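Local coordinates for glycosyl hydrolases family 2, sugar binding domain protein (Bacteroides uniformis str. 3978 T3 ii, PDB 6D1P), which is a gut-bacterial beta-glucuronidase of glycoside hydrolase family 2, and so probably hydrolyses the glycosidic bond that joins glucuronic acid to its partner, at residues A[308-313]-A[460-465]; A[409-414]-A[452-457]. All coordinates share one frame; numbering follows the deposited sequence.

Contact 1: residues A[308-313]-A[460-465]; sequences FRFEEK and TRSTAI
Arg-461 NH2 is gripped by two backbone carbonyls, Arg-415 O and His-417 O, while NE binds Val-420 O and NH1 makes a salt bridge with Asp-458. A guanidinium suits this place because its several N-H groups can serve a cluster of acceptors at once, and these bonds probably hold the chain at 460-461, on which Phe-308 packs. Phe-308 CZ comes to 3.7 Å from Thr-460 O, and the edge of the same ring, near its plane, meets the backbone of the next residue, where Phe-308 CZ lies 4.2 Å from Arg-461 CA. A chi1 of 68° tucks CG over the Phe-308 backbone, and from there the ring reaches across to 460-461. Phe-310 is buried, and its CA–CB bond is directed toward 460-465; Phe-310 CD2 stands obliquely 4.2 Å from Ser-462 OG, a small side chain that fits beside the bulky ring. No hydrogen bond crosses the contact. The salt bridge from Arg-309 NH1 to Glu-311 OE2, 2.9 Å long, stays within 308-313 and takes no part in the contact. Strand 308-310 pairs antiparallel with strand 316-318, whose Phe-316 and Leu-318 also touch Phe-308. This hairpin lies against the start of the barrel strand 462-466, with Phe-308 also resting on Ile-421 of the adjoining strand 420-432.

Contact 2: residues A[409-414]-A[452-457]; sequences NMIEQH and DLAHRL
In the helical layer around the TIM barrel, helices 397-414 and 440-457 meet near their C-terminal ends through Ile-411 on one side and Ala-454 with Leu-457 on the other. Ile-411 uses both of its branches. Ile-411 CD1 lies 3.9 Å from Ala-454 CB and equally close to Ala-454 CA, so the methyl rests against the backbone of the facing helix; alanine, with nothing beyond CB, allows this close approach. On the other branch, Ile-411 CG2 is 4.1 Å from Leu-457 CB. Beta-branching is what lets one residue address two positions: CG1 stands beside the backbone N (chi1 -72°) and carries CD1 outward in an extended chain, while CG2 is anti to that N. The Ile-411 and Leu-457 side chains meet at a slant. In the alternating order of the beta/alpha barrel, strand 420-432 follows the first helix and strand 462-466 the second, and residues of this contact also pack inward on these strands: Ile-411 touches Trp-423, and Ala-454 touches Thr-463. Ala-454 and Leu-457 are three residues apart, which brings both to the helix face turned to Ile-411; the branched apolar side chain of Leu-457, whose CA–CB bond is directed toward 409-414, suits that face. Leu-457 also touches Thr-408 and Ala-454 touches Leu-407, which carries the packing along helix 397-414.

Overall arrangement
From the N terminus, the chain passes through strand-rich domains before it reaches 308-313, the hairpin strand that leads into the TIM barrel. It then builds several barrel strands and helices, including 397-414, and contact 2 closes the shorter loop, with 37 residues between its segments, when helix 440-457 returns alongside. A few residues later, 460-465 completes contact 1 and ends the longer loop of 146 intervening residues, within which contact 2 falls entirely. The two centres lie 15 Å apart, and Thr-463 joins them by packing on Ala-454 and His-455. Contact 2 thus links helix to helix, whereas contact 1 links the hairpin to a barrel strand.

Contact 1: residues A[308-313]-A[460-465]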
loop_
_atom_site.group_PDB
_atom_site.type_symbol
_atom_site.label_atom_id
_atom_site.label_comp_id
_atom_site.label_asym_id
_atom_site.label_seq_id
_atom_site.Cartn_x
_atom_site.Cartn_y
_atom_site.Cartn_z
ATOM N N PHE A 308 38.672 -5.387 -30.867
ATOM C CA PHE A 308 37.607 -6.339 -31.105
ATOM C C PHE A 308 36.921 -5.984 -32.407
ATOM O O PHE A 308 37.004 -4.854 -32.887
ATOM C CB PHE A 308 36.605 -6.386 -29.935
ATOM C CG PHE A 308 35.791 -5.135 -29.775
ATOM C CD1 PHE A 308 34.532 -5.031 -30.358
ATOM C CD2 PHE A 308 36.272 -4.067 -29.029
ATOM C CE1 PHE A 308 33.753 -3.874 -30.197
ATOM C CE2 PHE A 308 35.517 -2.910 -28.872
ATOM C CZ PHE A 308 34.249 -2.816 -29.453
ATOM N N ARG A 309 36.225 -6.973 -32.956
ATOM C CA ARG A 309 35.700 -6.898 -34.307
ATOM C C ARG A 309 34.581 -7.917 -34.428
ATOM O O ARG A 309 34.750 -9.079 -34.042
ATOM C CB ARG A 309 36.833 -7.168 -35.333
ATOM C CG ARG A 309 36.388 -7.554 -36.739
ATOM C CD ARG A 309 37.581 -7.569 -37.737
ATOM N NE ARG A 309 38.403 -8.782 -37.673
ATOM C CZ ARG A 309 38.142 -9.887 -38.365
ATOM N NH1 ARG A 309 37.083 -9.925 -39.164
ATOM N NH2 ARG A 309 38.926 -10.952 -38.256
ATOM N N PHE A 310 33.439 -7.474 -34.932
ATOM C CA PHE A 310 32.363 -8.368 -35.325
ATOM C C PHE A 310 32.448 -8.544 -36.831
ATOM O O PHE A 310 32.292 -7.570 -37.580
ATOM C CB PHE A 310 30.998 -7.815 -34.918
ATOM C CG PHE A 310 30.787 -7.759 -33.430
ATOM C CD1 PHE A 310 30.237 -8.842 -32.755
ATOM C CD2 PHE A 310 31.149 -6.635 -32.711
ATOM C CE1 PHE A 310 30.053 -8.809 -31.387
ATOM C CE2 PHE A 310 30.954 -6.586 -31.337
ATOM C CZ PHE A 310 30.413 -7.675 -30.676
ATOM N N GLU A 311 32.710 -9.776 -37.269
ATOM C CA GLU A 311 32.918 -10.049 -38.687
ATOM C C GLU A 311 31.574 -10.195 -39.384
ATOM O O GLU A 311 30.671 -10.882 -38.887
ATOM C CB GLU A 311 33.773 -11.313 -38.883
ATOM C CG GLU A 311 34.390 -11.484 -40.296
ATOM C CD GLU A 311 35.472 -12.587 -40.375
ATOM O OE1 GLU A 311 35.223 -13.749 -39.970
ATOM O OE2 GLU A 311 36.590 -12.289 -40.851
ATOM N N GLU A 312 31.447 -9.538 -40.537
ATOM C CA GLU A 312 30.243 -9.645 -41.348
ATOM C C GLU A 312 29.997 -11.091 -41.731
ATOM O O GLU A 312 30.875 -11.748 -42.294
ATOM C CB GLU A 312 30.388 -8.777 -42.585
ATOM C CG GLU A 312 29.169 -8.760 -43.478
ATOM C CD GLU A 312 29.163 -7.529 -44.353
ATOM O OE1 GLU A 312 30.207 -6.839 -44.386
ATOM O OE2 GLU A 312 28.122 -7.234 -44.976
ATOM N N LYS A 313 28.813 -11.603 -41.395
ATOM C CA LYS A 313 28.476 -13.014 -41.605
ATOM C C LYS A 313 29.456 -13.953 -40.908
ATOM O O LYS A 313 29.551 -15.139 -41.257
ATOM C CB LYS A 313 28.401 -13.353 -43.104
ATOM C CG LYS A 313 27.373 -12.594 -43.905
ATOM C CD LYS A 313 25.956 -13.003 -43.518
ATOM C CE LYS A 313 24.903 -12.252 -44.313
ATOM N NZ LYS A 313 23.545 -12.637 -43.843
ATOM N N THR A 460 33.961 4.209 -31.036
ATOM C CA THR A 460 34.805 3.036 -30.792
ATOM C C THR A 460 34.014 1.781 -30.455
ATOM O O THR A 460 34.630 0.727 -30.255
ATOM C CB THR A 460 35.821 3.285 -29.656
ATOM O OG1 THR A 460 35.178 3.150 -28.375
ATOM C CG2 THR A 460 36.461 4.674 -29.764
ATOM N N ARG A 461 32.683 1.845 -30.378
ATOM C CA ARG A 461 31.905 0.680 -29.975
ATOM C C ARG A 461 30.751 0.458 -30.936
ATOM O O ARG A 461 30.381 1.344 -31.707
ATOM C CB ARG A 461 31.404 0.826 -28.544
ATOM C CG ARG A 461 32.536 0.844 -27.516
ATOM C CD ARG A 461 31.974 0.754 -26.117
ATOM N NE ARG A 461 32.979 0.720 -25.065
ATOM C CZ ARG A 461 33.668 1.780 -24.659
ATOM N NH1 ARG A 461 33.501 2.955 -25.245
ATOM N NH2 ARG A 461 34.547 1.653 -23.676
ATOM N N SER A 462 30.196 -0.747 -30.899
ATOM C CA SER A 462 29.085 -1.094 -31.777
ATOM C C SER A 462 27.740 -0.965 -31.059
ATOM O O SER A 462 27.630 -1.200 -29.850
ATOM C CB SER A 462 29.244 -2.513 -32.331
ATOM O OG SER A 462 30.317 -2.550 -33.248
ATOM N N THR A 463 26.720 -0.579 -31.829
ATOM C CA THR A 463 25.345 -0.573 -31.366
ATOM C C THR A 463 24.702 -1.927 -31.625
ATOM O O THR A 463 25.035 -2.625 -32.589
ATOM C CB THR A 463 24.522 0.520 -32.051
ATOM O OG1 THR A 463 24.407 0.231 -33.443
ATOM C CG2 THR A 463 25.162 1.881 -31.862
ATOM N N ALA A 464 23.783 -2.301 -30.733
ATOM C CA ALA A 464 22.988 -3.511 -30.871
ATOM C C ALA A 464 21.534 -3.202 -30.504
ATOM O O ALA A 464 21.248 -2.201 -29.840
ATOM C CB ALA A 464 23.542 -4.641 -29.984
ATOM N N ILE A 465 20.611 -4.065 -30.960
ATOM C CA ILE A 465 19.279 -4.196 -30.369
ATOM C C ILE A 465 18.894 -5.667 -30.397
ATOM O O ILE A 465 19.573 -6.495 -31.005
ATOM C CB ILE A 465 18.185 -3.368 -31.079
ATOM C CG1 ILE A 465 18.031 -3.832 -32.535
ATOM C CG2 ILE A 465 18.446 -1.870 -30.934
ATOM C CD1 ILE A 465 16.963 -3.092 -33.336
#

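Contact 2: residues A[409-414]-A[452-457]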
loop_
_atom_site.group_PDB
_atom_site.type_symbol
_atom_site.label_atom_id
_atom_site.label_comp_id
_atom_site.label_asym_id
_atom_site.label_seq_id
_atom_site.Cartn_x
_atom_site.Cartn_y
_atom_site.Cartn_z
ATOM N N ASN A 409 23.746 9.561 -21.221
ATOM C CA ASN A 409 24.312 9.359 -19.891
ATOM C C ASN A 409 25.020 8.013 -19.795
ATOM O O ASN A 409 26.114 7.918 -19.230
ATOM C CB ASN A 409 23.220 9.463 -18.820
ATOM C CG ASN A 409 22.783 10.891 -18.554
ATOM O OD1 ASN A 409 23.489 11.835 -18.875
ATOM N ND2 ASN A 409 21.614 11.051 -17.938
ATOM N N MET A 410 24.412 6.961 -20.338
ATOM C CA MET A 410 25.015 5.638 -20.255
ATOM C C MET A 410 26.382 5.607 -20.928
ATOM O O MET A 410 27.349 5.080 -20.371
ATOM C CB MET A 410 24.095 4.609 -20.895
ATOM C CG MET A 410 24.495 3.194 -20.598
ATOM S SD MET A 410 23.495 2.035 -21.524
ATOM C CE MET A 410 23.865 2.567 -23.187
ATOM N N ILE A 411 26.469 6.165 -22.134
ATOM C CA ILE A 411 27.719 6.169 -22.879
ATOM C C ILE A 411 28.745 7.059 -22.194
ATOM O O ILE A 411 29.885 6.654 -21.965
ATOM C CB ILE A 411 27.462 6.612 -24.328
ATOM C CG1 ILE A 411 26.737 5.502 -25.091
ATOM C CG2 ILE A 411 28.767 7.002 -24.995
ATOM C CD1 ILE A 411 26.162 5.970 -26.393
ATOM N N GLU A 412 28.354 8.279 -21.839
ATOM C CA GLU A 412 29.319 9.183 -21.224
ATOM C C GLU A 412 29.815 8.663 -19.880
ATOM O O GLU A 412 30.989 8.848 -19.544
ATOM C CB GLU A 412 28.714 10.577 -21.077
ATOM C CG GLU A 412 28.838 11.396 -22.363
ATOM C CD GLU A 412 28.177 12.752 -22.270
ATOM O OE1 GLU A 412 27.524 13.033 -21.232
ATOM O OE2 GLU A 412 28.298 13.532 -23.241
ATOM N N GLN A 413 28.951 7.987 -19.115
ATOM C CA GLN A 413 29.301 7.546 -17.774
ATOM C C GLN A 413 30.068 6.230 -17.751
ATOM O O GLN A 413 30.768 5.963 -16.771
ATOM C CB GLN A 413 28.028 7.438 -16.915
ATOM C CG GLN A 413 27.511 8.811 -16.446
ATOM C CD GLN A 413 26.055 8.805 -15.971
ATOM O OE1 GLN A 413 25.526 7.784 -15.539
ATOM N NE2 GLN A 413 25.413 9.953 -16.053
ATOM N N HIS A 414 29.968 5.404 -18.793
ATOM C CA HIS A 414 30.625 4.101 -18.798
ATOM C C HIS A 414 31.652 3.911 -19.911
ATOM O O HIS A 414 32.223 2.820 -20.021
ATOM C CB HIS A 414 29.578 2.984 -18.899
ATOM C CG HIS A 414 28.790 2.794 -17.651
ATOM N ND1 HIS A 414 27.761 1.881 -17.549
ATOM C CD2 HIS A 414 28.882 3.396 -16.441
ATOM C CE1 HIS A 414 27.253 1.932 -16.330
ATOM N NE2 HIS A 414 27.921 2.838 -15.637
ATOM N N ASP A 452 22.562 6.777 -34.687
ATOM C CA ASP A 452 23.478 7.841 -35.083
ATOM C C ASP A 452 24.006 8.589 -33.870
ATOM O O ASP A 452 25.170 9.013 -33.851
ATOM C CB ASP A 452 22.783 8.813 -36.037
ATOM C CG ASP A 452 22.446 8.185 -37.355
ATOM O OD1 ASP A 452 23.165 7.267 -37.757
ATOM O OD2 ASP A 452 21.459 8.597 -37.994
ATOM N N LEU A 453 23.159 8.772 -32.855
ATOM C CA LEU A 453 23.592 9.467 -31.648
ATOM C C LEU A 453 24.697 8.689 -30.945
ATOM O O LEU A 453 25.699 9.272 -30.519
ATOM C CB LEU A 453 22.398 9.694 -30.710
ATOM C CG LEU A 453 22.627 10.375 -29.356
ATOM C CD1 LEU A 453 23.365 11.667 -29.558
ATOM C CD2 LEU A 453 21.300 10.645 -28.596
ATOM N N ALA A 454 24.532 7.367 -30.825
ATOM C CA ALA A 454 25.553 6.538 -30.198
ATOM C C ALA A 454 26.853 6.563 -30.999
ATOM O O ALA A 454 27.937 6.786 -30.447
ATOM C CB ALA A 454 25.039 5.107 -30.050
ATOM N N HIS A 455 26.769 6.344 -32.312
ATOM C CA HIS A 455 27.999 6.362 -33.095
ATOM C C HIS A 455 28.641 7.737 -33.087
ATOM O O HIS A 455 29.864 7.842 -33.163
ATOM C CB HIS A 455 27.741 5.866 -34.517
ATOM C CG HIS A 455 28.085 4.427 -34.687
ATOM N ND1 HIS A 455 29.182 4.003 -35.406
ATOM C CD2 HIS A 455 27.529 3.312 -34.153
ATOM C CE1 HIS A 455 29.265 2.684 -35.341
ATOM N NE2 HIS A 455 28.276 2.240 -34.583
ATOM N N ARG A 456 27.852 8.800 -32.942
ATOM C CA ARG A 456 28.462 10.118 -32.857
ATOM C C ARG A 456 29.133 10.309 -31.508
ATOM O O ARG A 456 30.215 10.901 -31.423
ATOM C CB ARG A 456 27.417 11.200 -33.108
ATOM C CG ARG A 456 27.971 12.606 -33.204
ATOM C CD ARG A 456 26.816 13.597 -33.183
ATOM N NE ARG A 456 26.455 13.988 -31.817
ATOM C CZ ARG A 456 25.206 14.178 -31.384
ATOM N NH1 ARG A 456 24.169 13.991 -32.200
ATOM N NH2 ARG A 456 24.988 14.539 -30.121
ATOM N N LEU A 457 28.520 9.791 -30.443
ATOM C CA LEU A 457 29.094 9.974 -29.118
ATOM C C LEU A 457 30.318 9.087 -28.914
ATOM O O LEU A 457 31.293 9.509 -28.286
ATOM C CB LEU A 457 28.052 9.684 -28.027
ATOM C CG LEU A 457 26.961 10.675 -27.640
ATOM C CD1 LEU A 457 26.342 10.200 -26.337
ATOM C CD2 LEU A 457 27.461 12.100 -27.492
#